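Local coordinates for protein vestitone reductase (Medicago sativa, PDB 2P4H) that catalyses the NADPH-dependent, stereospecific reduction of (3R)-vestitone to a 4-hydroxyisoflavan, the penultimate step in making the defence compound medicarpin, at residues K134-D137 with S142-S145; L207-G212 with V254-M259; R221-H226 with P287-K292; V230-I235 with D300-I305. All blocks are in the same frame, centred on the assembly; numbering follows the deposited sequence.

Interaction 1 (K134-D137 with S142-S145)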
loop_
_atom_site.group_PDB
_atom_site.type_symbol
_atom_site.label_atom_id
_atom_site.label_comp_id
_atom_site.label_asym_id
_atom_site.label_seq_id
_atom_site.Cartn_x
_atom_site.Cartn_y
_atom_site.Cartn_z
ATOM N N LYS A 134 20.625 8.412 -6.582
ATOM C CA LYS A 134 21.802 7.622 -6.247
ATOM C C LYS A 134 21.573 6.166 -6.639
ATOM O O LYS A 134 20.431 5.716 -6.742
ATOM C CB LYS A 134 22.096 7.734 -4.749
ATOM C CG LYS A 134 22.468 9.145 -4.313
ATOM C CD LYS A 134 22.618 9.261 -2.803
ATOM C CE LYS A 134 21.285 9.064 -2.096
ATOM N NZ LYS A 134 21.405 9.266 -0.626
ATOM N N ASP A 135 22.657 5.431 -6.861
ATOM C CA ASP A 135 22.555 4.032 -7.258
ATOM C C ASP A 135 22.708 3.075 -6.081
ATOM O O ASP A 135 23.566 2.194 -6.097
ATOM C CB ASP A 135 23.611 3.709 -8.319
ATOM C CG ASP A 135 23.507 4.607 -9.538
ATOM O OD1 ASP A 135 22.432 4.630 -10.174
ATOM O OD2 ASP A 135 24.504 5.290 -9.861
ATOM N N LYS A 136 21.872 3.248 -5.060
ATOM C CA LYS A 136 21.925 2.385 -3.885
ATOM C C LYS A 136 20.921 1.248 -4.028
ATOM O O LYS A 136 19.743 1.482 -4.297
ATOM C CB LYS A 136 21.623 3.186 -2.614
ATOM C CG LYS A 136 22.597 4.326 -2.359
ATOM C CD LYS A 136 22.583 4.772 -0.902
ATOM C CE LYS A 136 21.222 5.287 -0.467
ATOM N NZ LYS A 136 21.253 5.730 0.955
ATOM N N ASP A 137 21.390 0.017 -3.845
ATOM C CA ASP A 137 20.520 -1.146 -3.974
ATOM C C ASP A 137 19.737 -1.468 -2.704
ATOM O O ASP A 137 18.846 -2.310 -2.726
ATOM C CB ASP A 137 21.324 -2.374 -4.409
ATOM C CG ASP A 137 22.354 -2.790 -3.385
ATOM O OD1 ASP A 137 22.992 -3.848 -3.578
ATOM O OD2 ASP A 137 22.529 -2.061 -2.389
ATOM N N SER A 142 15.595 6.682 5.955
ATOM C CA SER A 142 16.240 7.990 5.848
ATOM C C SER A 142 16.309 8.441 4.391
ATOM O O SER A 142 16.633 9.594 4.104
ATOM C CB SER A 142 17.661 7.948 6.425
ATOM O OG SER A 142 18.532 7.196 5.596
ATOM N N ASP A 143 15.995 7.533 3.472
ATOM C CA ASP A 143 16.051 7.843 2.049
ATOM C C ASP A 143 14.760 8.430 1.500
ATOM O O ASP A 143 13.662 8.020 1.881
ATOM C CB ASP A 143 16.423 6.587 1.261
ATOM C CG ASP A 143 17.833 6.124 1.552
ATOM O OD1 ASP A 143 18.777 6.882 1.239
ATOM O OD2 ASP A 143 18.003 5.014 2.098
ATOM N N TRP A 144 14.908 9.392 0.595
ATOM C CA TRP A 144 13.781 10.069 -0.039
ATOM C C TRP A 144 14.028 10.304 -1.517
ATOM O O TRP A 144 15.163 10.550 -1.929
ATOM C CB TRP A 144 13.542 11.448 0.583
ATOM C CG TRP A 144 12.867 11.456 1.904
ATOM C CD1 TRP A 144 13.456 11.581 3.127
ATOM C CD2 TRP A 144 11.459 11.379 2.139
ATOM N NE1 TRP A 144 12.499 11.594 4.113
ATOM C CE2 TRP A 144 11.264 11.471 3.534
ATOM C CE3 TRP A 144 10.340 11.245 1.306
ATOM C CZ2 TRP A 144 9.994 11.434 4.117
ATOM C CZ3 TRP A 144 9.075 11.210 1.886
ATOM C CH2 TRP A 144 8.916 11.305 3.280
ATOM N N SER A 145 12.965 10.242 -2.311
ATOM C CA SER A 145 13.078 10.521 -3.734
ATOM C C SER A 145 13.341 12.021 -3.869
ATOM O O SER A 145 12.950 12.810 -3.003
ATOM C CB SER A 145 11.785 10.150 -4.464
ATOM O OG SER A 145 11.663 8.746 -4.591
HETATM O O HOH W 1 18.344 9.127 -0.210
HETATM O O HOH W 2 20.368 4.435 3.502
#
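Lys136 and Asp143 reach each other from opposite directions, the lysine by a bend at its third torsion (chi3 -61°) that turns CE and NZ onto the carboxylate, the aspartate with CG anti to its carbonyl carbon (chi1 -67°), which points the carboxylate at the two lysines. Lys136 NZ donates to Asp143 OD1 at 2.7 Å, a salt bridge that meets the oxygen on its syn side, 19° out of the carboxylate plane. Lys134, bent at the same torsion, crosses obliquely and stops with NZ 4.0 Å from Asp143 OD1, too far for a salt bridge. A water closes that gap, accepting from Lys134 NZ at 3.1 Å and donating to Asp143 OD1 at 2.7 Å. The two segments flank the short strand 138-139, so the contact ties together the loops that enter and leave it, at the surface of this reductase of the NAD(P)-dependent epimerase/dehydratase family. A second water bridges Lys136 NZ and Asp143 OD2, and the latter oxygen also accepts a hydrogen bond from the backbone N of Asp140. Replacing Asp143 by an alanine is likely to leave the ammonium group of Lys136 without its charged mate and to take from each water the carboxylate oxygen it donates to. Asp143 itself is buried, whereas the two lysines are exposed.

Interaction 2 (L207-G212 with V254-M259)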
loop_
_atom_site.group_PDB
_atom_site.type_symbol
_atom_site.label_atom_id
_atom_site.label_comp_id
_atom_site.label_asym_id
_atom_site.label_seq_id
_atom_site.Cartn_x
_atom_site.Cartn_y
_atom_site.Cartn_z
ATOM N N LEU A 207 2.697 -10.527 -11.642
ATOM C CA LEU A 207 2.442 -11.790 -12.333
ATOM C C LEU A 207 2.757 -11.742 -13.824
ATOM O O LEU A 207 2.242 -12.543 -14.601
ATOM C CB LEU A 207 0.982 -12.212 -12.133
ATOM C CG LEU A 207 0.556 -12.516 -10.694
ATOM C CD1 LEU A 207 -0.871 -13.049 -10.685
ATOM C CD2 LEU A 207 1.505 -13.539 -10.079
ATOM N N VAL A 208 3.621 -10.814 -14.219
ATOM C CA VAL A 208 3.986 -10.669 -15.619
ATOM C C VAL A 208 4.457 -11.975 -16.274
ATOM O O VAL A 208 4.176 -12.215 -17.450
ATOM C CB VAL A 208 5.065 -9.564 -15.792
ATOM C CG1 VAL A 208 6.334 -9.935 -15.040
ATOM C CG2 VAL A 208 5.351 -9.339 -17.268
ATOM N N LEU A 209 5.152 -12.827 -15.526
ATOM C CA LEU A 209 5.636 -14.078 -16.108
ATOM C C LEU A 209 4.538 -15.106 -16.395
ATOM O O LEU A 209 4.729 -15.998 -17.222
ATOM C CB LEU A 209 6.721 -14.707 -15.223
ATOM C CG LEU A 209 8.041 -13.937 -15.087
ATOM C CD1 LEU A 209 9.024 -14.789 -14.292
ATOM C CD2 LEU A 209 8.618 -13.606 -16.461
ATOM N N VAL A 210 3.395 -14.989 -15.726
ATOM C CA VAL A 210 2.300 -15.930 -15.968
ATOM C C VAL A 210 1.086 -15.290 -16.635
ATOM O O VAL A 210 0.252 -15.993 -17.209
ATOM C CB VAL A 210 1.824 -16.612 -14.665
ATOM C CG1 VAL A 210 2.954 -17.437 -14.067
ATOM C CG2 VAL A 210 1.335 -15.572 -13.679
ATOM N N LEU A 211 0.992 -13.964 -16.562
ATOM C CA LEU A 211 -0.127 -13.217 -17.141
ATOM C C LEU A 211 0.245 -12.433 -18.391
ATOM O O LEU A 211 -0.592 -12.216 -19.270
ATOM C CB LEU A 211 -0.697 -12.231 -16.115
ATOM C CG LEU A 211 -1.614 -12.752 -15.010
ATOM C CD1 LEU A 211 -1.886 -11.651 -13.998
ATOM C CD2 LEU A 211 -2.909 -13.234 -15.631
ATOM N N GLY A 212 1.497 -11.996 -18.463
ATOM C CA GLY A 212 1.927 -11.218 -19.608
ATOM C C GLY A 212 2.943 -11.896 -20.500
ATOM O O GLY A 212 3.234 -13.083 -20.353
ATOM N N VAL A 254 12.868 -9.510 -4.915
ATOM C CA VAL A 254 12.818 -10.617 -5.858
ATOM C C VAL A 254 13.275 -10.393 -7.291
ATOM O O VAL A 254 12.573 -9.759 -8.084
ATOM C CB VAL A 254 11.362 -11.151 -5.914
ATOM C CG1 VAL A 254 11.306 -12.464 -6.673
ATOM C CG2 VAL A 254 10.809 -11.303 -4.496
ATOM N N PRO A 255 14.456 -10.918 -7.646
ATOM C CA PRO A 255 14.940 -10.751 -9.019
ATOM C C PRO A 255 13.999 -11.546 -9.922
ATOM O O PRO A 255 13.486 -12.592 -9.519
ATOM C CB PRO A 255 16.335 -11.368 -8.974
ATOM C CG PRO A 255 16.767 -11.137 -7.555
ATOM C CD PRO A 255 15.512 -11.470 -6.777
ATOM N N ILE A 256 13.776 -11.070 -11.138
ATOM C CA ILE A 256 12.875 -11.768 -12.044
ATOM C C ILE A 256 13.366 -13.193 -12.350
ATOM O O ILE A 256 12.564 -14.084 -12.638
ATOM C CB ILE A 256 12.670 -10.940 -13.346
ATOM C CG1 ILE A 256 11.460 -11.467 -14.117
ATOM C CG2 ILE A 256 13.930 -10.957 -14.193
ATOM C CD1 ILE A 256 10.967 -10.505 -15.187
ATOM N N GLU A 257 14.676 -13.409 -12.268
ATOM C CA GLU A 257 15.246 -14.732 -12.515
ATOM C C GLU A 257 14.832 -15.705 -11.410
ATOM O O GLU A 257 14.527 -16.871 -11.675
ATOM C CB GLU A 257 16.775 -14.654 -12.589
ATOM C CG GLU A 257 17.317 -13.825 -13.755
ATOM C CD GLU A 257 17.384 -12.329 -13.469
ATOM O OE1 GLU A 257 17.835 -11.581 -14.363
ATOM O OE2 GLU A 257 16.998 -11.890 -12.363
ATOM N N GLU A 258 14.829 -15.233 -10.167
ATOM C CA GLU A 258 14.426 -16.084 -9.052
ATOM C C GLU A 258 12.919 -16.293 -9.127
ATOM O O GLU A 258 12.402 -17.353 -8.768
ATOM C CB GLU A 258 14.837 -15.444 -7.722
ATOM C CG GLU A 258 16.351 -15.338 -7.580
ATOM C CD GLU A 258 16.797 -14.795 -6.237
ATOM O OE1 GLU A 258 18.009 -14.528 -6.088
ATOM O OE2 GLU A 258 15.951 -14.643 -5.334
ATOM N N MET A 259 12.218 -15.274 -9.609
ATOM C CA MET A 259 10.776 -15.338 -9.787
ATOM C C MET A 259 10.478 -16.483 -10.772
ATOM O O MET A 259 9.595 -17.311 -10.541
ATOM C CB MET A 259 10.302 -13.997 -10.349
ATOM C CG MET A 259 8.824 -13.867 -10.616
ATOM S SD MET A 259 8.495 -12.239 -11.345
ATOM C CE MET A 259 7.916 -11.314 -9.933
#
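The backbones of 207-212 and 254-259 come nearest at Leu209 and Met259, whose CA atoms are 8.2 Å apart, so that the space between the short helix 208-211 and the first turn of helix 256-266 is bridged mainly by side chains. Leu209 is the partner in both side-chain pairs, its two methyls divided between them. CD1 lies 3.8 Å from Met259 CG and nearly as close to the sulfur, while CD2 meets Ile256 CD1 at 4.1 Å. CD1 also lies 4.0 Å from the backbone oxygen of Ile256, which brings the leucine up against the main chain of the opposing turn. Ile256 and Met259, three positions apart on their helix, present neighbouring side chains on the same face. Met259 starts extended, with CG opposite its backbone N (chi1 180°), and an extended second torsion lays SD beside Leu209 CG and CD1; the bend at chi3 (-100°) then turns CE away from the leucine, toward Phe222. No hydrogen bond crosses this buried contact, whose side chains are all apolar. In the fold it joins helix 208-211 to the helix that follows strand 252-255: Met259 also packs on Phe222 of strand 219-226, Ile256 touches Thr220 of that strand, and helix 305-319 covers both segments, Phe309 touching Leu207 as well as Met259.

Interaction 3 (R221-H226 with P287-K292)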
loop_
_atom_site.group_PDB
_atom_site.type_symbol
_atom_site.label_atom_id
_atom_site.label_comp_id
_atom_site.label_asym_id
_atom_site.label_seq_id
_atom_site.Cartn_x
_atom_site.Cartn_y
_atom_site.Cartn_z
ATOM N N ARG A 221 13.593 -6.552 -10.936
ATOM C CA ARG A 221 13.859 -6.903 -9.541
ATOM C C ARG A 221 12.783 -6.151 -8.784
ATOM O O ARG A 221 12.734 -4.919 -8.801
ATOM C CB ARG A 221 15.249 -6.498 -9.049
ATOM C CG ARG A 221 15.510 -7.043 -7.639
ATOM C CD ARG A 221 16.947 -6.856 -7.206
ATOM N NE ARG A 221 17.286 -5.442 -7.094
ATOM C CZ ARG A 221 18.522 -4.961 -7.177
ATOM N NH1 ARG A 221 19.545 -5.784 -7.376
ATOM N NH2 ARG A 221 18.736 -3.658 -7.062
ATOM N N PHE A 222 11.916 -6.914 -8.129
ATOM C CA PHE A 222 10.761 -6.378 -7.421
ATOM C C PHE A 222 10.840 -6.342 -5.902
ATOM O O PHE A 222 11.151 -7.366 -5.284
ATOM C CB PHE A 222 9.516 -7.230 -7.732
ATOM C CG PHE A 222 9.161 -7.340 -9.193
ATOM C CD1 PHE A 222 8.039 -6.686 -9.687
ATOM C CD2 PHE A 222 9.900 -8.147 -10.057
ATOM C CE1 PHE A 222 7.648 -6.835 -11.017
ATOM C CE2 PHE A 222 9.512 -8.301 -11.397
ATOM C CZ PHE A 222 8.383 -7.642 -11.868
ATOM N N HIS A 223 10.571 -5.186 -5.292
ATOM C CA HIS A 223 10.462 -5.167 -3.837
ATOM C C HIS A 223 8.974 -5.516 -3.666
ATOM O O HIS A 223 8.114 -4.993 -4.388
ATOM C CB HIS A 223 10.855 -3.816 -3.182
ATOM C CG HIS A 223 10.549 -2.584 -3.982
ATOM N ND1 HIS A 223 11.460 -1.556 -4.102
ATOM C CD2 HIS A 223 9.413 -2.149 -4.579
ATOM C CE1 HIS A 223 10.899 -0.539 -4.733
ATOM N NE2 HIS A 223 9.657 -0.874 -5.034
ATOM N N MET A 224 8.673 -6.432 -2.746
ATOM C CA MET A 224 7.301 -6.913 -2.574
ATOM C C MET A 224 6.885 -7.188 -1.132
ATOM O O MET A 224 7.729 -7.302 -0.240
ATOM C CB MET A 224 7.128 -8.214 -3.376
ATOM C CG MET A 224 7.715 -8.185 -4.791
ATOM S SD MET A 224 7.541 -9.757 -5.672
ATOM C CE MET A 224 5.818 -9.661 -6.129
ATOM N N VAL A 225 5.573 -7.309 -0.927
ATOM C CA VAL A 225 4.997 -7.616 0.383
ATOM C C VAL A 225 3.629 -8.267 0.177
ATOM O O VAL A 225 2.950 -7.989 -0.809
ATOM C CB VAL A 225 4.828 -6.337 1.260
ATOM C CG1 VAL A 225 3.786 -5.403 0.653
ATOM C CG2 VAL A 225 4.438 -6.724 2.682
ATOM N N HIS A 226 3.245 -9.147 1.096
ATOM C CA HIS A 226 1.946 -9.813 1.026
ATOM C C HIS A 226 0.915 -8.821 1.566
ATOM O O HIS A 226 1.115 -8.224 2.626
ATOM C CB HIS A 226 1.958 -11.081 1.889
ATOM C CG HIS A 226 0.767 -11.966 1.684
ATOM N ND1 HIS A 226 -0.521 -11.558 1.957
ATOM C CD2 HIS A 226 0.672 -13.240 1.233
ATOM C CE1 HIS A 226 -1.358 -12.544 1.683
ATOM N NE2 HIS A 226 -0.660 -13.575 1.242
ATOM N N PRO A 287 15.315 -1.151 -5.713
ATOM C CA PRO A 287 16.065 -1.317 -4.470
ATOM C C PRO A 287 15.321 -2.118 -3.415
ATOM O O PRO A 287 14.090 -2.168 -3.398
ATOM C CB PRO A 287 16.300 0.122 -4.022
ATOM C CG PRO A 287 15.054 0.806 -4.476
ATOM C CD PRO A 287 14.848 0.239 -5.865
ATOM N N ASP A 288 16.091 -2.755 -2.543
ATOM C CA ASP A 288 15.541 -3.514 -1.433
ATOM C C ASP A 288 15.213 -2.454 -0.376
ATOM O O ASP A 288 16.079 -1.663 0.005
ATOM C CB ASP A 288 16.606 -4.496 -0.919
ATOM C CG ASP A 288 16.142 -5.316 0.277
ATOM O OD1 ASP A 288 14.928 -5.358 0.565
ATOM O OD2 ASP A 288 17.007 -5.944 0.925
ATOM N N LEU A 289 13.957 -2.400 0.058
ATOM C CA LEU A 289 13.556 -1.436 1.078
ATOM C C LEU A 289 13.694 -2.157 2.420
ATOM O O LEU A 289 12.776 -2.844 2.875
ATOM C CB LEU A 289 12.114 -0.966 0.830
ATOM C CG LEU A 289 11.820 -0.522 -0.613
ATOM C CD1 LEU A 289 10.387 -0.021 -0.713
ATOM C CD2 LEU A 289 12.789 0.576 -1.042
ATOM N N ASN A 290 14.871 -2.002 3.025
ATOM C CA ASN A 290 15.230 -2.636 4.296
ATOM C C ASN A 290 14.124 -2.472 5.328
ATOM O O ASN A 290 13.784 -1.360 5.716
ATOM C CB ASN A 290 16.538 -2.024 4.804
ATOM C CG ASN A 290 17.208 -2.861 5.874
ATOM O OD1 ASN A 290 18.374 -2.624 6.214
ATOM N ND2 ASN A 290 16.490 -3.837 6.414
ATOM N N THR A 291 13.580 -3.595 5.779
ATOM C CA THR A 291 12.475 -3.590 6.724
ATOM C C THR A 291 12.897 -3.952 8.153
ATOM O O THR A 291 12.082 -4.328 9.001
ATOM C CB THR A 291 11.362 -4.498 6.137
ATOM O OG1 THR A 291 10.935 -3.914 4.897
ATOM C CG2 THR A 291 10.161 -4.620 7.049
ATOM N N LYS A 292 14.187 -3.782 8.425
ATOM C CA LYS A 292 14.737 -4.058 9.746
ATOM C C LYS A 292 14.091 -3.197 10.840
ATOM O O LYS A 292 13.841 -3.681 11.940
ATOM C CB LYS A 292 16.252 -3.831 9.729
ATOM C CG LYS A 292 16.931 -3.993 11.080
ATOM C CD LYS A 292 18.444 -3.894 10.934
ATOM C CE LYS A 292 19.151 -3.972 12.281
ATOM N NZ LYS A 292 18.815 -2.811 13.151
#
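His223 reaches from strand 219-226 to the short strand 288-289, linking the small mixed sheet to the two-stranded parallel sheet that 288-289 forms with 138-139 in this Rossmann-type reductase. From CB, 3.6 Å from Pro287 O, the side chain leaves the strand with CG between the backbone N and the carbonyl carbon, at a chi1 of 33° that departs from the usual staggered value. CG itself lies next to Leu289 CG. Further out, ND1 donates to Pro287 O at 2.8 Å with an N-H...O angle of 161°, and the oxygen lies only 9° out of the ring plane. The bond is also in the carbonyl plane, so the N-H points within the ring plane at an oxygen approached in its own carbonyl plane. CE1 meets Pro287 CD at 4.2 Å, the pyrrolidine carbon closest to the imidazole. Over one ring face sits Leu289 CD1, 4.1 Å from the centroid in a CH-pi contact offset toward the rim. With a leucine in place of His223, Pro287 O would probably lose this donor and Leu289 CD1 the flat face it rests on. The guanidinium of Arg221 comes near Pro287 CA, but its NE is hydrogen-bonded to Leu286 O, just before the segment. Past strand 288-289, Thr291 OG1 donates back to Leu289 O at 2.9 Å, tilted somewhat from the carbonyl plane.

Interaction 4 (V230-I235 with D300-I305)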
loop_
_atom_site.group_PDB
_atom_site.type_symbol
_atom_site.label_atom_id
_atom_site.label_comp_id
_atom_site.label_asym_id
_atom_site.label_seq_id
_atom_site.Cartn_x
_atom_site.Cartn_y
_atom_site.Cartn_z
ATOM N N VAL A 230 0.456 -6.465 5.179
ATOM C CA VAL A 230 0.300 -5.016 5.260
ATOM C C VAL A 230 -0.857 -4.711 6.214
ATOM O O VAL A 230 -0.767 -3.797 7.033
ATOM C CB VAL A 230 0.002 -4.381 3.881
ATOM C CG1 VAL A 230 -0.251 -2.885 4.048
ATOM C CG2 VAL A 230 1.179 -4.598 2.944
ATOM N N ALA A 231 -1.941 -5.479 6.112
ATOM C CA ALA A 231 -3.085 -5.275 6.995
ATOM C C ALA A 231 -2.652 -5.577 8.430
ATOM O O ALA A 231 -2.989 -4.843 9.357
ATOM C CB ALA A 231 -4.245 -6.186 6.585
ATOM N N ARG A 232 -1.896 -6.658 8.608
ATOM C CA ARG A 232 -1.414 -7.024 9.936
ATOM C C ARG A 232 -0.511 -5.931 10.513
ATOM O O ARG A 232 -0.571 -5.643 11.706
ATOM C CB ARG A 232 -0.661 -8.358 9.884
ATOM C CG ARG A 232 -1.564 -9.564 9.639
ATOM C CD ARG A 232 -0.796 -10.888 9.596
ATOM N NE ARG A 232 -0.134 -11.187 10.864
ATOM C CZ ARG A 232 1.150 -10.958 11.119
ATOM N NH1 ARG A 232 1.935 -10.436 10.188
ATOM N NH2 ARG A 232 1.648 -11.228 12.319
ATOM N N ALA A 233 0.314 -5.318 9.664
ATOM C CA ALA A 233 1.211 -4.255 10.116
ATOM C C ALA A 233 0.416 -3.046 10.602
ATOM O O ALA A 233 0.801 -2.404 11.577
ATOM C CB ALA A 233 2.154 -3.847 8.991
ATOM N N HIS A 234 -0.683 -2.730 9.919
ATOM C CA HIS A 234 -1.531 -1.610 10.321
ATOM C C HIS A 234 -2.084 -1.854 11.721
ATOM O O HIS A 234 -2.025 -0.980 12.584
ATOM C CB HIS A 234 -2.708 -1.437 9.347
ATOM C CG HIS A 234 -2.363 -0.687 8.096
ATOM N ND1 HIS A 234 -2.749 0.619 7.876
ATOM C CD2 HIS A 234 -1.684 -1.069 6.991
ATOM C CE1 HIS A 234 -2.322 1.006 6.686
ATOM N NE2 HIS A 234 -1.673 -0.000 6.129
ATOM N N ILE A 235 -2.620 -3.048 11.943
ATOM C CA ILE A 235 -3.187 -3.381 13.241
ATOM C C ILE A 235 -2.105 -3.395 14.320
ATOM O O ILE A 235 -2.317 -2.905 15.429
ATOM C CB ILE A 235 -3.915 -4.741 13.178
ATOM C CG1 ILE A 235 -5.125 -4.625 12.244
ATOM C CG2 ILE A 235 -4.361 -5.169 14.574
ATOM C CD1 ILE A 235 -5.868 -5.932 12.015
ATOM N N ASP A 300 6.047 -9.139 13.248
ATOM C CA ASP A 300 6.504 -10.375 12.624
ATOM C C ASP A 300 5.690 -10.643 11.370
ATOM O O ASP A 300 4.460 -10.653 11.415
ATOM C CB ASP A 300 6.346 -11.560 13.583
ATOM C CG ASP A 300 7.229 -11.442 14.808
ATOM O OD1 ASP A 300 7.019 -10.508 15.610
ATOM O OD2 ASP A 300 8.134 -12.287 14.972
ATOM N N PHE A 301 6.377 -10.850 10.251
ATOM C CA PHE A 301 5.691 -11.150 9.005
ATOM C C PHE A 301 5.192 -12.588 9.046
ATOM O O PHE A 301 5.896 -13.491 9.502
ATOM C CB PHE A 301 6.613 -10.936 7.804
ATOM C CG PHE A 301 6.829 -9.490 7.471
ATOM C CD1 PHE A 301 7.789 -8.740 8.142
ATOM C CD2 PHE A 301 6.018 -8.859 6.535
ATOM C CE1 PHE A 301 7.933 -7.376 7.889
ATOM C CE2 PHE A 301 6.152 -7.496 6.272
ATOM C CZ PHE A 301 7.109 -6.753 6.950
ATOM N N LYS A 302 3.974 -12.786 8.561
ATOM C CA LYS A 302 3.331 -14.095 8.564
ATOM C C LYS A 302 3.477 -14.900 7.275
ATOM O O LYS A 302 3.520 -16.132 7.311
ATOM C CB LYS A 302 1.843 -13.906 8.873
ATOM C CG LYS A 302 0.991 -15.163 8.767
ATOM C CD LYS A 302 -0.454 -14.865 9.134
ATOM C CE LYS A 302 -1.336 -16.096 8.982
ATOM N NZ LYS A 302 -2.747 -15.821 9.365
ATOM N N TYR A 303 3.584 -14.211 6.145
ATOM C CA TYR A 303 3.649 -14.882 4.853
ATOM C C TYR A 303 4.998 -14.944 4.154
ATOM O O TYR A 303 5.846 -14.070 4.315
ATOM C CB TYR A 303 2.627 -14.234 3.921
ATOM C CG TYR A 303 1.237 -14.233 4.498
ATOM C CD1 TYR A 303 0.418 -15.356 4.385
ATOM C CD2 TYR A 303 0.747 -13.128 5.192
ATOM C CE1 TYR A 303 -0.854 -15.377 4.946
ATOM C CE2 TYR A 303 -0.525 -13.139 5.761
ATOM C CZ TYR A 303 -1.320 -14.267 5.632
ATOM O OH TYR A 303 -2.579 -14.280 6.180
ATOM N N THR A 304 5.170 -15.996 3.360
ATOM C CA THR A 304 6.385 -16.203 2.593
ATOM C C THR A 304 6.151 -15.724 1.164
ATOM O O THR A 304 5.017 -15.424 0.772
ATOM C CB THR A 304 6.747 -17.695 2.518
ATOM O OG1 THR A 304 5.707 -18.393 1.817
ATOM C CG2 THR A 304 6.898 -18.284 3.915
ATOM N N ILE A 305 7.226 -15.656 0.389
ATOM C CA ILE A 305 7.131 -15.251 -1.003
ATOM C C ILE A 305 6.221 -16.240 -1.735
ATOM O O ILE A 305 5.406 -15.846 -2.571
ATOM C CB ILE A 305 8.523 -15.228 -1.672
ATOM C CG1 ILE A 305 9.344 -14.058 -1.123
ATOM C CG2 ILE A 305 8.378 -15.115 -3.182
ATOM C CD1 ILE A 305 10.783 -14.018 -1.627
#
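Arg232 and Asp300 provide the polar part of this contact, which fastens helix 227-239, packed against helix 12-23 of the Rossmann-type domain, to the loop leading into helix 305-319. The guanidinium grips a single backbone oxygen end-on: NH1 donates to Asp300 O at 2.8 Å and NH2 to the same atom at 3.0 Å, with N-H...O angles of 149° and 139°. The oxygen lies close to the guanidinium plane. A bend at the third torsion of Arg232 (chi3 62°) swings the group toward the loop. Asp229 OD1 forms a salt bridge with NH1 and also accepts from the backbone N of Lys302, while its OD2 takes a hydrogen bond from the N of Tyr303; one carboxylate thus holds both the arginine and the loop. The hydroxyl of Tyr303 is hydrogen-bonded to Asp228 OD2.

Van der Waals contacts complete the surface. The aliphatic part of Lys302, extended along its length, crosses the arginine at about a right angle, its CB lying over one guanidinium face. The Tyr303 ring receives Lys302 CG over its centre. Nearer the backbone of Arg232, its CD lies 4.0 Å from Lys302 CD.

Overall arrangement
Interaction 3 is the hub, touching each of the other three. Asp137 O of interaction 1 is 2.8 Å from Asp288 N, a probable hydrogen bond where strand 138-139 begins to pair with 288-289. On the other flank, Val254 N of interaction 2 is 2.8 Å from Phe222 O, pairing strand 252-255 with 219-226. Interaction 4 joins it where strand 219-226 runs into helix 227-239, with the rings of His226 and Tyr303 stacked. Interactions 1 and 4 do not touch, their centres about 24 Å apart. Interactions 3 and 4 lie nearest the probable cofactor site: His223 is about 9 Å from Tyr160 and Arg232 about 10 Å from Leu13, side chain to side chain.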